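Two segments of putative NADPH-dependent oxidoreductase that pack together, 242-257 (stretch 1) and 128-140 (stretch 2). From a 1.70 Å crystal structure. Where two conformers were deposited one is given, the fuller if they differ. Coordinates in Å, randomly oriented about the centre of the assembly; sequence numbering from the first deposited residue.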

# COMPACT_ATOMS: atom_id res chain seq x y z
N SER C 242 -10.00 1.29 -1.30
CA SER C 242 -9.29 2.57 -1.28
C SER C 242 -8.33 2.72 -2.45
O SER C 242 -7.88 1.74 -3.03
CB SER C 242 -8.56 2.72 0.05
OG SER C 242 -7.66 1.66 0.27
N ILE C 243 -8.04 3.98 -2.80
CA ILE C 243 -7.06 4.35 -3.80
C ILE C 243 -6.35 5.62 -3.29
O ILE C 243 -7.01 6.60 -2.93
CB ILE C 243 -7.69 4.63 -5.17
CG1 ILE C 243 -8.64 3.53 -5.66
CG2 ILE C 243 -6.65 4.93 -6.25
CD1 ILE C 243 -9.16 3.70 -7.06
N ASN C 244 -5.04 5.54 -3.23
CA ASN C 244 -4.21 6.67 -2.81
C ASN C 244 -3.33 6.95 -4.04
O ASN C 244 -2.67 6.06 -4.58
CB ASN C 244 -3.31 6.40 -1.62
CG ASN C 244 -4.08 5.96 -0.39
OD1 ASN C 244 -5.14 6.48 -0.13
ND2 ASN C 244 -3.56 5.01 0.35
N VAL C 245 -3.33 8.18 -4.47
CA VAL C 245 -2.53 8.67 -5.58
C VAL C 245 -1.56 9.75 -5.05
O VAL C 245 -2.02 10.69 -4.41
CB VAL C 245 -3.42 9.30 -6.65
CG1 VAL C 245 -2.61 9.71 -7.86
CG2 VAL C 245 -4.53 8.32 -7.04
N TYR C 246 -0.30 9.56 -5.33
CA TYR C 246 0.76 10.46 -4.89
C TYR C 246 1.24 11.27 -6.10
O TYR C 246 1.71 10.65 -7.06
CB TYR C 246 1.91 9.63 -4.30
CG TYR C 246 1.39 8.84 -3.10
CD1 TYR C 246 1.22 9.46 -1.87
CD2 TYR C 246 1.07 7.49 -3.18
CE1 TYR C 246 0.75 8.76 -0.78
CE2 TYR C 246 0.61 6.80 -2.07
CZ TYR C 246 0.44 7.42 -0.86
OH TYR C 246 -0.04 6.75 0.28
N GLY C 247 1.12 12.58 -5.98
CA GLY C 247 1.44 13.54 -7.02
C GLY C 247 2.48 14.52 -6.54
O GLY C 247 2.68 14.61 -5.31
N THR C 248 3.16 15.19 -7.49
CA THR C 248 4.28 16.07 -7.06
C THR C 248 3.76 17.35 -6.43
O THR C 248 4.50 17.99 -5.67
CB THR C 248 5.23 16.39 -8.23
OG1 THR C 248 4.40 16.88 -9.29
CG2 THR C 248 5.96 15.16 -8.77
N LYS C 249 2.52 17.73 -6.70
CA LYS C 249 1.87 18.89 -6.12
C LYS C 249 0.83 18.53 -5.06
O LYS C 249 0.47 19.34 -4.22
CB LYS C 249 1.11 19.71 -7.16
CG LYS C 249 1.86 20.27 -8.34
CD LYS C 249 1.03 21.35 -9.04
CE LYS C 249 0.40 20.92 -10.34
NZ LYS C 249 1.30 20.90 -11.52
N ALA C 250 0.28 17.29 -5.15
CA ALA C 250 -0.84 16.95 -4.26
C ALA C 250 -1.06 15.44 -4.22
O ALA C 250 -0.79 14.80 -5.24
CB ALA C 250 -2.10 17.65 -4.77
N ASN C 251 -1.58 14.95 -3.10
CA ASN C 251 -1.98 13.53 -3.03
C ASN C 251 -3.50 13.42 -2.96
O ASN C 251 -4.15 14.28 -2.39
CB ASN C 251 -1.37 12.90 -1.81
CG ASN C 251 0.13 12.91 -1.79
OD1 ASN C 251 0.80 12.83 -2.80
ND2 ASN C 251 0.70 13.03 -0.59
N LEU C 252 -4.05 12.34 -3.50
CA LEU C 252 -5.47 12.04 -3.36
C LEU C 252 -5.66 10.77 -2.53
O LEU C 252 -4.94 9.79 -2.77
CB LEU C 252 -6.09 11.83 -4.72
CG LEU C 252 -5.89 12.89 -5.78
CD1 LEU C 252 -6.40 12.41 -7.12
CD2 LEU C 252 -6.58 14.18 -5.34
N PHE C 253 -6.63 10.82 -1.66
CA PHE C 253 -7.03 9.67 -0.83
C PHE C 253 -8.52 9.42 -1.00
O PHE C 253 -9.35 10.22 -0.60
CB PHE C 253 -6.74 9.89 0.65
CG PHE C 253 -5.32 10.33 0.95
CD1 PHE C 253 -4.27 9.46 0.74
CD2 PHE C 253 -5.08 11.61 1.44
CE1 PHE C 253 -2.97 9.87 1.03
CE2 PHE C 253 -3.78 12.02 1.71
CZ PHE C 253 -2.74 11.16 1.47
N TYR C 254 -8.86 8.30 -1.60
CA TYR C 254 -10.23 7.87 -1.88
C TYR C 254 -10.55 6.61 -1.06
O TYR C 254 -9.71 5.71 -0.99
CB TYR C 254 -10.41 7.58 -3.35
CG TYR C 254 -11.69 6.95 -3.82
CD1 TYR C 254 -12.87 7.68 -3.86
CD2 TYR C 254 -11.75 5.62 -4.24
CE1 TYR C 254 -14.05 7.11 -4.29
CE2 TYR C 254 -12.94 5.06 -4.68
CZ TYR C 254 -14.09 5.80 -4.71
OH TYR C 254 -15.30 5.29 -5.14
N GLN C 255 -11.73 6.61 -0.48
CA GLN C 255 -12.33 5.52 0.25
C GLN C 255 -13.76 5.29 -0.23
O GLN C 255 -14.50 6.25 -0.36
CB GLN C 255 -12.40 5.81 1.76
CG GLN C 255 -11.12 5.61 2.53
CD GLN C 255 -10.81 4.18 2.91
OE1 GLN C 255 -11.64 3.28 2.79
NE2 GLN C 255 -9.59 3.91 3.39
N LEU C 256 -14.14 4.05 -0.48
CA LEU C 256 -15.53 3.74 -0.81
C LEU C 256 -16.12 2.70 0.12
O LEU C 256 -15.40 1.76 0.47
CB LEU C 256 -15.60 3.26 -2.25
CG LEU C 256 -16.93 2.68 -2.74
CD1 LEU C 256 -17.91 3.83 -2.94
CD2 LEU C 256 -16.65 1.86 -3.99
N ASP C 257 -17.38 2.85 0.53
CA ASP C 257 -18.12 1.84 1.26
C ASP C 257 -18.76 0.91 0.23
O ASP C 257 -19.82 1.25 -0.30
CB ASP C 257 -19.24 2.41 2.11
CG ASP C 257 -19.98 1.35 2.90
OD1 ASP C 257 -19.72 0.14 2.77
OD2 ASP C 257 -20.83 1.79 3.71
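Stretch 2, residues 128-140: RLGALRKMKEMID

A helix laid on a β-hairpin tends to run along its strands, and this pair is a compact example. Residues 130-140 form a helix, with Leu-129 at its N-cap position; the helix axis runs nearly parallel to strand 242-247 (12° between directions, 11.1 Å apart at closest) and nearly antiparallel to strand 250-256 (169°, 10.5 Å). Strand alternation directs Ile-243, Val-245, Leu-252, Tyr-254 and Leu-256 toward the helix, while Asn-244 and Phe-253 point away.

The principal bump is Met-135, a selenomethionine. Met-135 CE rests in the shallow notch over two β-branched side chains, 3.6 Å from Val-245 CG2 and 3.8 Å from Ile-243 CG2; toward the neighbouring strand, Met-135 SE lies 3.9 Å from Tyr-254 CB and Met-135 CG 4.1 Å from Leu-252 CD1. Met-135 SE also approaches the Tyr-254 ring obliquely, 4.6 Å from its centroid.

Tyr-254 is the answering bump. Ala-131 CB presses close to the ring, 3.3 Å from Tyr-254 CE1, while Leu-132 CD2 lies 4.0 Å from Tyr-254 CE2 and Leu-129 CD1 3.6 Å from Tyr-254 OH. Further along the helix, Met-138 CE meets Leu-252 CD2 at 4.0 Å, and Ile-139 CD1 reaches Val-245 CG1 at 4.3 Å. No hydrogen bond crosses the interface; the contact rests on the packing of side chains, nearly all apolar.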

# COMPACT_ATOMS: atom_id res chain seq x y z
N ARG C 128 -16.33 4.23 -13.88
CA ARG C 128 -17.42 5.12 -14.23
C ARG C 128 -17.90 5.98 -13.06
O ARG C 128 -18.59 6.99 -13.28
CB ARG C 128 -18.62 4.33 -14.76
CG ARG C 128 -18.29 3.23 -15.74
CD ARG C 128 -19.28 3.17 -16.87
NE ARG C 128 -18.68 2.45 -17.98
CZ ARG C 128 -18.46 2.78 -19.23
NH1 ARG C 128 -18.78 3.96 -19.69
NH2 ARG C 128 -17.89 1.90 -20.04
N LEU C 129 -17.55 5.60 -11.84
CA LEU C 129 -17.97 6.37 -10.68
C LEU C 129 -17.53 7.82 -10.83
O LEU C 129 -16.50 8.05 -11.44
CB LEU C 129 -17.39 5.77 -9.41
CG LEU C 129 -18.01 4.45 -8.93
CD1 LEU C 129 -17.20 3.83 -7.81
CD2 LEU C 129 -19.44 4.69 -8.45
N GLY C 130 -18.32 8.76 -10.29
CA GLY C 130 -17.96 10.17 -10.42
C GLY C 130 -16.60 10.40 -9.78
O GLY C 130 -15.82 11.22 -10.23
N ALA C 131 -16.30 9.66 -8.72
CA ALA C 131 -15.00 9.83 -8.05
C ALA C 131 -13.87 9.41 -8.96
O ALA C 131 -12.88 10.12 -9.02
CB ALA C 131 -14.98 9.06 -6.76
N LEU C 132 -13.98 8.29 -9.68
CA LEU C 132 -12.86 7.87 -10.52
C LEU C 132 -12.68 8.80 -11.72
O LEU C 132 -11.57 9.14 -12.21
CB LEU C 132 -13.10 6.42 -10.93
CG LEU C 132 -12.46 5.35 -10.07
CD1 LEU C 132 -10.94 5.45 -10.10
CD2 LEU C 132 -12.99 5.44 -8.64
N ARG C 133 -13.82 9.26 -12.25
CA ARG C 133 -13.83 10.27 -13.31
C ARG C 133 -13.14 11.57 -12.87
O ARG C 133 -12.40 12.18 -13.65
CB ARG C 133 -15.24 10.56 -13.81
CG ARG C 133 -15.98 9.43 -14.48
CD ARG C 133 -15.18 8.81 -15.62
NE ARG C 133 -15.93 7.92 -16.48
CZ ARG C 133 -15.51 7.00 -17.33
NH1 ARG C 133 -14.24 6.73 -17.55
NH2 ARG C 133 -16.40 6.29 -18.03
N LYS C 134 -13.36 11.98 -11.64
CA LYS C 134 -12.79 13.23 -11.15
C LYS C 134 -11.30 13.02 -10.95
O LYS C 134 -10.44 13.84 -11.32
CB LYS C 134 -13.53 13.64 -9.88
CG LYS C 134 -12.98 14.86 -9.18
CD LYS C 134 -13.24 16.08 -10.05
CE LYS C 134 -12.35 17.24 -9.65
NZ LYS C 134 -13.20 18.41 -9.30
N MSE C 135 -10.94 11.87 -10.35
CA MSE C 135 -9.52 11.57 -10.14
C MSE C 135 -8.76 11.56 -11.45
O MSE C 135 -7.61 12.01 -11.56
CB MSE C 135 -9.34 10.26 -9.36
CG MSE C 135 -9.84 10.37 -7.92
SE MSE C 135 -10.01 8.57 -7.12
CE MSE C 135 -8.11 8.35 -6.87
N LYS C 136 -9.36 11.07 -12.51
CA LYS C 136 -8.80 10.99 -13.84
C LYS C 136 -8.56 12.41 -14.36
O LYS C 136 -7.49 12.75 -14.89
CB LYS C 136 -9.73 10.19 -14.76
CG LYS C 136 -9.17 10.02 -16.18
CD LYS C 136 -7.78 9.42 -16.09
CE LYS C 136 -7.42 8.68 -17.37
NZ LYS C 136 -5.96 8.75 -17.62
N GLU C 137 -9.56 13.25 -14.21
CA GLU C 137 -9.45 14.66 -14.58
C GLU C 137 -8.27 15.32 -13.87
O GLU C 137 -7.42 15.95 -14.53
CB GLU C 137 -10.73 15.36 -14.22
CG GLU C 137 -11.04 16.75 -14.75
CD GLU C 137 -12.56 16.95 -14.67
OE1 GLU C 137 -13.23 16.57 -15.65
OE2 GLU C 137 -13.05 17.44 -13.63
N MSE C 138 -8.20 15.13 -12.55
CA MSE C 138 -7.15 15.78 -11.76
C MSE C 138 -5.77 15.32 -12.19
O MSE C 138 -4.80 16.10 -12.23
CB MSE C 138 -7.37 15.58 -10.27
CG MSE C 138 -8.62 16.31 -9.78
SE MSE C 138 -9.16 15.83 -7.97
CE MSE C 138 -8.34 17.33 -7.03
N ILE C 139 -5.64 14.04 -12.55
CA ILE C 139 -4.37 13.52 -13.04
C ILE C 139 -4.09 14.03 -14.44
O ILE C 139 -2.96 14.38 -14.79
CB ILE C 139 -4.41 11.98 -13.01
CG1 ILE C 139 -4.43 11.41 -11.58
CG2 ILE C 139 -3.30 11.34 -13.83
CD1 ILE C 139 -4.79 9.94 -11.53
N ASP C 140 -5.09 14.06 -15.33
CA ASP C 140 -4.77 14.35 -16.72
C ASP C 140 -4.38 15.81 -16.93
O ASP C 140 -3.48 16.06 -17.72
CB ASP C 140 -5.94 13.99 -17.63
CG ASP C 140 -5.95 12.49 -17.89
OD1 ASP C 140 -4.98 11.80 -17.50
OD2 ASP C 140 -6.96 12.05 -18.49